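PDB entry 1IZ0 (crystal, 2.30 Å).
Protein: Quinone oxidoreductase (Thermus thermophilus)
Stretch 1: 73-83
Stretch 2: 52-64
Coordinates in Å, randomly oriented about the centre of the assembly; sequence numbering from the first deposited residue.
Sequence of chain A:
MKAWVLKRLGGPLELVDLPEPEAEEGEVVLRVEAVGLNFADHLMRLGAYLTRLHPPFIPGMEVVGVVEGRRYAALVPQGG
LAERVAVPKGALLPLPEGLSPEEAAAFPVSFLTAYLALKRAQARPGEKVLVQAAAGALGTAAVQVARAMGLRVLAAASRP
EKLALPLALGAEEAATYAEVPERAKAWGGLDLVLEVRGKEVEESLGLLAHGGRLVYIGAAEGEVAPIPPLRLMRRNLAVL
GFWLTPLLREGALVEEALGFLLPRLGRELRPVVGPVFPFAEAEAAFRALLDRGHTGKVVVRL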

ATOM      1  N   ALA A  73      11.037   7.550  -7.585  1.00 20.89           N
ATOM      2  CA  ALA A  73      10.009   7.356  -6.569  1.00 20.78           C
ATOM      3  C   ALA A  73      10.812   7.054  -5.309  1.00 20.85           C
ATOM      4  O   ALA A  73      11.928   6.538  -5.397  1.00 20.98           O
ATOM      5  CB  ALA A  73       9.119   6.171  -6.917  1.00 18.52           C
ATOM      6  N   ALA A  74      10.274   7.374  -4.141  1.00 20.58           N
ATOM      7  CA  ALA A  74      11.016   7.095  -2.922  1.00 21.89           C
ATOM      8  C   ALA A  74      10.147   7.020  -1.687  1.00 22.12           C
ATOM      9  O   ALA A  74       9.102   7.664  -1.605  1.00 23.03           O
ATOM     10  CB  ALA A  74      12.101   8.151  -2.715  1.00 20.01           C
ATOM     11  N   LEU A  75      10.585   6.213  -0.731  1.00 22.25           N
ATOM     12  CA  LEU A  75       9.896   6.085   0.538  1.00 22.65           C
ATOM     13  C   LEU A  75      10.760   6.845   1.523  1.00 24.22           C
ATOM     14  O   LEU A  75      11.950   6.562   1.667  1.00 25.80           O
ATOM     15  CB  LEU A  75       9.776   4.623   0.960  1.00 22.83           C
ATOM     16  CG  LEU A  75       8.663   3.872   0.235  1.00 24.76           C
ATOM     17  CD1 LEU A  75       8.505   2.492   0.813  1.00 24.04           C
ATOM     18  CD2 LEU A  75       7.366   4.652   0.389  1.00 27.66           C
ATOM     19  N   VAL A  76      10.163   7.833   2.175  1.00 24.32           N
ATOM     20  CA  VAL A  76      10.873   8.658   3.141  1.00 25.51           C
ATOM     21  C   VAL A  76      10.110   8.523   4.457  1.00 24.73           C
ATOM     22  O   VAL A  76       8.955   8.097   4.460  1.00 25.13           O
ATOM     23  CB  VAL A  76      10.883  10.139   2.673  1.00 25.94           C
ATOM     24  CG1 VAL A  76      11.715  10.975   3.597  1.00 30.87           C
ATOM     25  CG2 VAL A  76      11.440  10.240   1.262  1.00 26.67           C
ATOM     26  N   PRO A  77      10.746   8.852   5.593  1.00 24.78           N
ATOM     27  CA  PRO A  77      10.028   8.729   6.868  1.00 24.24           C
ATOM     28  C   PRO A  77       9.082   9.907   7.086  1.00 23.98           C
ATOM     29  O   PRO A  77       8.131   9.820   7.861  1.00 21.73           O
ATOM     30  CB  PRO A  77      11.152   8.717   7.904  1.00 25.21           C
ATOM     31  CG  PRO A  77      12.356   8.253   7.119  1.00 26.97           C
ATOM     32  CD  PRO A  77      12.195   8.984   5.826  1.00 24.61           C
ATOM     33  N   GLN A  78       9.363  11.015   6.406  1.00 24.16           N
ATOM     34  CA  GLN A  78       8.543  12.217   6.529  1.00 25.10           C
ATOM     35  C   GLN A  78       9.053  13.218   5.510  1.00 25.22           C
ATOM     36  O   GLN A  78      10.026  12.945   4.808  1.00 27.14           O
ATOM     37  CB  GLN A  78       8.680  12.826   7.931  1.00 26.11           C
ATOM     38  CG  GLN A  78      10.009  13.548   8.158  1.00 29.81           C
ATOM     39  CD  GLN A  78       9.986  14.471   9.374  1.00 35.06           C
ATOM     40  OE1 GLN A  78      10.186  14.031  10.516  1.00 34.05           O
ATOM     41  NE2 GLN A  78       9.727  15.763   9.133  1.00 33.04           N
ATOM     42  N   GLY A  79       8.402  14.375   5.432  1.00 24.10           N
ATOM     43  CA  GLY A  79       8.837  15.402   4.500  1.00 24.68           C
ATOM     44  C   GLY A  79       8.236  15.342   3.108  1.00 24.02           C
ATOM     45  O   GLY A  79       8.625  16.112   2.230  1.00 24.19           O
ATOM     46  N   GLY A  80       7.278  14.448   2.900  1.00 23.95           N
ATOM     47  CA  GLY A  80       6.663  14.325   1.587  1.00 22.40           C
ATOM     48  C   GLY A  80       5.936  15.553   1.072  1.00 22.95           C
ATOM     49  O   GLY A  80       6.233  16.045  -0.024  1.00 22.96           O
ATOM     50  N   LEU A  81       4.977  16.046   1.854  1.00 21.84           N
ATOM     51  CA  LEU A  81       4.182  17.208   1.468  1.00 22.19           C
ATOM     52  C   LEU A  81       4.953  18.516   1.509  1.00 23.22           C
ATOM     53  O   LEU A  81       4.624  19.432   2.274  1.00 24.10           O
ATOM     54  CB  LEU A  81       2.936  17.311   2.354  1.00 20.69           C
ATOM     55  CG  LEU A  81       1.886  16.233   2.097  1.00 21.81           C
ATOM     56  CD1 LEU A  81       0.743  16.391   3.080  1.00 23.03           C
ATOM     57  CD2 LEU A  81       1.383  16.347   0.660  1.00 22.56           C
ATOM     58  N   ALA A  82       5.977  18.601   0.671  1.00 22.67           N
ATOM     59  CA  ALA A  82       6.801  19.797   0.586  1.00 23.50           C
ATOM     60  C   ALA A  82       7.337  19.901  -0.835  1.00 24.04           C
ATOM     61  O   ALA A  82       7.267  18.937  -1.600  1.00 25.05           O
ATOM     62  CB  ALA A  82       7.951  19.712   1.584  1.00 22.46           C
ATOM     63  N   GLU A  83       7.878  21.063  -1.186  1.00 24.21           N
ATOM     64  CA  GLU A  83       8.419  21.279  -2.523  1.00 25.62           C
ATOM     65  C   GLU A  83       9.688  20.492  -2.795  1.00 25.05           C
ATOM     66  O   GLU A  83       9.936  20.089  -3.932  1.00 25.68           O
ATOM     67  CB  GLU A  83       8.688  22.768  -2.755  1.00 27.12           C
ATOM     68  CG  GLU A  83       7.443  23.557  -3.076  1.00 30.87           C
ATOM     69  CD  GLU A  83       7.745  25.005  -3.379  1.00 35.15           C
ATOM     70  OE1 GLU A  83       8.130  25.741  -2.445  1.00 35.99           O
ATOM     71  OE2 GLU A  83       7.602  25.403  -4.555  1.00 36.79           O
TER
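Stretch 2, residues 52-64: RLHPPFIPGMEVV

How does stretch 2 run against stretch 1? Its strand, 62-64, lies antiparallel to strand 73-75, with an angle of 157° between their N-to-C directions and a closest axis approach of 4.6 Å. A73 faces V64, A74 faces V63 and L75 faces E62, the CA atoms being 4.2, 5.2 and 4.9 Å apart respectively. Before the strand, stretch 2 is loop, with a positive phi at G60 and psi near -19° at M61, and it reaches the loop of stretch 1 from P77 to A82, I58 touching as far as A82 and L53 lying back against P77 and Q78.

Which backbone groups are satisfied in the strand pair? A74 and V63 satisfy each other: A74 N donates to V63 O at 2.7 Å, and V63 N donates to A74 O at 2.9 Å. Just beyond the strands, V76 N donates to M61 O at 2.7 Å, and L75 CA approaches that same M61 O at 3.2 Å in a CA-H...O contact.

What holds the loops together once the strands end? Three successive amides of stretch 1 find three successive carbonyls of stretch 2, though not in matching order. G79 N donates to I58 O at 2.7 Å, nearly straight, and L81 N donates to P59 O at 2.9 Å, straighter still. G80 N reaches G60 O at 2.9 Å, more bent at 137°. The backbones can come this close because G80 and G60 lack side chains: a CB on either would clash with the other residue.

Where do side chains fill the contact? V63 CG2 packs on G80 CA at 3.5 Å. I58 CG2 lies 4.3 Å from both L81 CB and A82 CB, while L81 CD1 is 4.2 Å from P59 CB. Q78 OE1 lies 3.4 Å from L53 CD1 and Q78 NE2 3.6 Å from F57 CB; neither polar atom hydrogen-bonds to stretch 2. E62 has both carboxylate oxygens bonded elsewhere in the structure.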

ATOM      1  N   ARG A  52       6.135   6.096  15.735  1.00 36.94           N
ATOM      2  CA  ARG A  52       5.624   7.290  16.388  1.00 36.70           C
ATOM      3  C   ARG A  52       6.519   8.484  16.094  1.00 36.21           C
ATOM      4  O   ARG A  52       7.580   8.636  16.695  1.00 37.01           O
ATOM      5  CB  ARG A  52       5.527   7.062  17.894  1.00 37.26           C
ATOM      6  N   LEU A  53       6.090   9.319  15.155  1.00 34.11           N
ATOM      7  CA  LEU A  53       6.843  10.511  14.797  1.00 33.78           C
ATOM      8  C   LEU A  53       6.444  11.621  15.769  1.00 32.72           C
ATOM      9  O   LEU A  53       5.257  11.814  16.046  1.00 31.91           O
ATOM     10  CB  LEU A  53       6.522  10.928  13.357  1.00 33.83           C
ATOM     11  CG  LEU A  53       7.721  11.111  12.423  1.00 35.58           C
ATOM     12  CD1 LEU A  53       8.622  12.219  12.948  1.00 37.26           C
ATOM     13  CD2 LEU A  53       8.499   9.802  12.331  1.00 35.99           C
ATOM     14  N   HIS A  54       7.432  12.336  16.294  1.00 31.61           N
ATOM     15  CA  HIS A  54       7.178  13.427  17.230  1.00 31.46           C
ATOM     16  C   HIS A  54       7.012  14.746  16.494  1.00 29.17           C
ATOM     17  O   HIS A  54       7.896  15.163  15.757  1.00 29.84           O
ATOM     18  CB  HIS A  54       8.337  13.562  18.221  1.00 33.10           C
ATOM     19  CG  HIS A  54       8.466  12.407  19.162  1.00 37.21           C
ATOM     20  ND1 HIS A  54       9.619  12.153  19.875  1.00 39.03           N
ATOM     21  CD2 HIS A  54       7.588  11.438  19.515  1.00 37.71           C
ATOM     22  CE1 HIS A  54       9.446  11.077  20.622  1.00 38.94           C
ATOM     23  NE2 HIS A  54       8.221  10.624  20.422  1.00 39.19           N
ATOM     24  N   PRO A  55       5.867  15.417  16.675  1.00 28.07           N
ATOM     25  CA  PRO A  55       5.653  16.699  16.000  1.00 26.47           C
ATOM     26  C   PRO A  55       6.674  17.721  16.495  1.00 26.05           C
ATOM     27  O   PRO A  55       7.234  17.570  17.576  1.00 25.05           O
ATOM     28  CB  PRO A  55       4.233  17.069  16.415  1.00 26.52           C
ATOM     29  CG  PRO A  55       3.575  15.741  16.550  1.00 24.71           C
ATOM     30  CD  PRO A  55       4.617  14.937  17.289  1.00 26.43           C
ATOM     31  N   PRO A  56       6.929  18.771  15.705  1.00 26.15           N
ATOM     32  CA  PRO A  56       6.288  18.987  14.405  1.00 25.43           C
ATOM     33  C   PRO A  56       6.965  18.185  13.297  1.00 25.66           C
ATOM     34  O   PRO A  56       8.148  17.856  13.392  1.00 25.38           O
ATOM     35  CB  PRO A  56       6.428  20.492  14.200  1.00 25.43           C
ATOM     36  CG  PRO A  56       7.736  20.789  14.852  1.00 27.08           C
ATOM     37  CD  PRO A  56       7.683  19.965  16.128  1.00 25.57           C
ATOM     38  N   PHE A  57       6.203  17.847  12.261  1.00 24.68           N
ATOM     39  CA  PHE A  57       6.760  17.110  11.135  1.00 24.34           C
ATOM     40  C   PHE A  57       5.915  17.269   9.883  1.00 23.13           C
ATOM     41  O   PHE A  57       4.721  17.557   9.949  1.00 24.36           O
ATOM     42  CB  PHE A  57       6.937  15.615  11.471  1.00 22.73           C
ATOM     43  CG  PHE A  57       5.646  14.856  11.656  1.00 22.64           C
ATOM     44  CD1 PHE A  57       5.211  14.499  12.929  1.00 23.65           C
ATOM     45  CD2 PHE A  57       4.891  14.454  10.552  1.00 23.33           C
ATOM     46  CE1 PHE A  57       4.049  13.748  13.102  1.00 22.49           C
ATOM     47  CE2 PHE A  57       3.730  13.705  10.709  1.00 21.72           C
ATOM     48  CZ  PHE A  57       3.307  13.349  11.991  1.00 23.90           C
ATOM     49  N   ILE A  58       6.557  17.087   8.740  1.00 23.90           N
ATOM     50  CA  ILE A  58       5.903  17.200   7.447  1.00 22.74           C
ATOM     51  C   ILE A  58       5.362  15.830   7.058  1.00 23.16           C
ATOM     52  O   ILE A  58       6.134  14.898   6.851  1.00 23.71           O
ATOM     53  CB  ILE A  58       6.914  17.656   6.379  1.00 21.42           C
ATOM     54  CG1 ILE A  58       7.500  19.012   6.779  1.00 21.63           C
ATOM     55  CG2 ILE A  58       6.252  17.711   5.006  1.00 19.71           C
ATOM     56  CD1 ILE A  58       8.699  19.426   5.943  1.00 22.61           C
ATOM     57  N   PRO A  59       4.030  15.684   6.972  1.00 22.94           N
ATOM     58  CA  PRO A  59       3.442  14.392   6.596  1.00 22.38           C
ATOM     59  C   PRO A  59       3.886  14.008   5.185  1.00 23.96           C
ATOM     60  O   PRO A  59       4.460  14.831   4.469  1.00 22.95           O
ATOM     61  CB  PRO A  59       1.942  14.662   6.673  1.00 21.88           C
ATOM     62  CG  PRO A  59       1.838  15.704   7.731  1.00 22.56           C
ATOM     63  CD  PRO A  59       2.981  16.633   7.380  1.00 22.98           C
ATOM     64  N   GLY A  60       3.621  12.766   4.787  1.00 24.72           N
ATOM     65  CA  GLY A  60       4.008  12.315   3.458  1.00 26.61           C
ATOM     66  C   GLY A  60       5.240  11.427   3.487  1.00 27.82           C
ATOM     67  O   GLY A  60       6.318  11.866   3.889  1.00 28.33           O
HETATM   68  N   MSE A  61       5.088  10.181   3.047  1.00 27.01           N
HETATM   69  CA  MSE A  61       6.193   9.228   3.053  1.00 28.96           C
HETATM   70  C   MSE A  61       6.462   8.611   1.692  1.00 27.40           C
HETATM   71  O   MSE A  61       7.532   8.054   1.465  1.00 27.31           O
HETATM   72  CB  MSE A  61       5.902   8.087   4.027  1.00 33.09           C
HETATM   73  CG  MSE A  61       5.545   8.513   5.436  1.00 40.74           C
HETATM   74 SE   MSE A  61       5.326   6.963   6.578  1.00 50.05          SE
HETATM   75  CE  MSE A  61       4.124   5.950   5.438  1.00 43.23           C
ATOM     76  N   GLU A  62       5.481   8.691   0.801  1.00 26.27           N
ATOM     77  CA  GLU A  62       5.601   8.112  -0.532  1.00 25.91           C
ATOM     78  C   GLU A  62       5.711   9.250  -1.536  1.00 24.42           C
ATOM     79  O   GLU A  62       4.716   9.868  -1.905  1.00 24.81           O
ATOM     80  CB  GLU A  62       4.376   7.250  -0.810  1.00 25.30           C
ATOM     81  CG  GLU A  62       4.528   6.294  -1.962  1.00 28.84           C
ATOM     82  CD  GLU A  62       3.472   5.206  -1.930  1.00 28.71           C
ATOM     83  OE1 GLU A  62       2.482   5.361  -1.180  1.00 29.03           O
ATOM     84  OE2 GLU A  62       3.631   4.202  -2.656  1.00 29.05           O
ATOM     85  N   VAL A  63       6.935   9.504  -1.983  1.00 22.48           N
ATOM     86  CA  VAL A  63       7.208  10.605  -2.885  1.00 23.47           C
ATOM     87  C   VAL A  63       7.697  10.236  -4.280  1.00 23.69           C
ATOM     88  O   VAL A  63       8.293   9.179  -4.492  1.00 24.58           O
ATOM     89  CB  VAL A  63       8.240  11.556  -2.219  1.00 24.24           C
ATOM     90  CG1 VAL A  63       8.866  12.478  -3.236  1.00 27.90           C
ATOM     91  CG2 VAL A  63       7.552  12.373  -1.145  1.00 25.79           C
ATOM     92  N   VAL A  64       7.417  11.126  -5.225  1.00 22.15           N
ATOM     93  CA  VAL A  64       7.843  10.987  -6.613  1.00 21.52           C
ATOM     94  C   VAL A  64       8.373  12.362  -7.015  1.00 21.32           C
ATOM     95  O   VAL A  64       7.719  13.383  -6.774  1.00 19.34           O
ATOM     96  CB  VAL A  64       6.677  10.596  -7.532  1.00 21.75           C
ATOM     97  CG1 VAL A  64       7.105  10.691  -8.988  1.00 21.96           C
ATOM     98  CG2 VAL A  64       6.243   9.177  -7.220  1.00 22.64           C
TER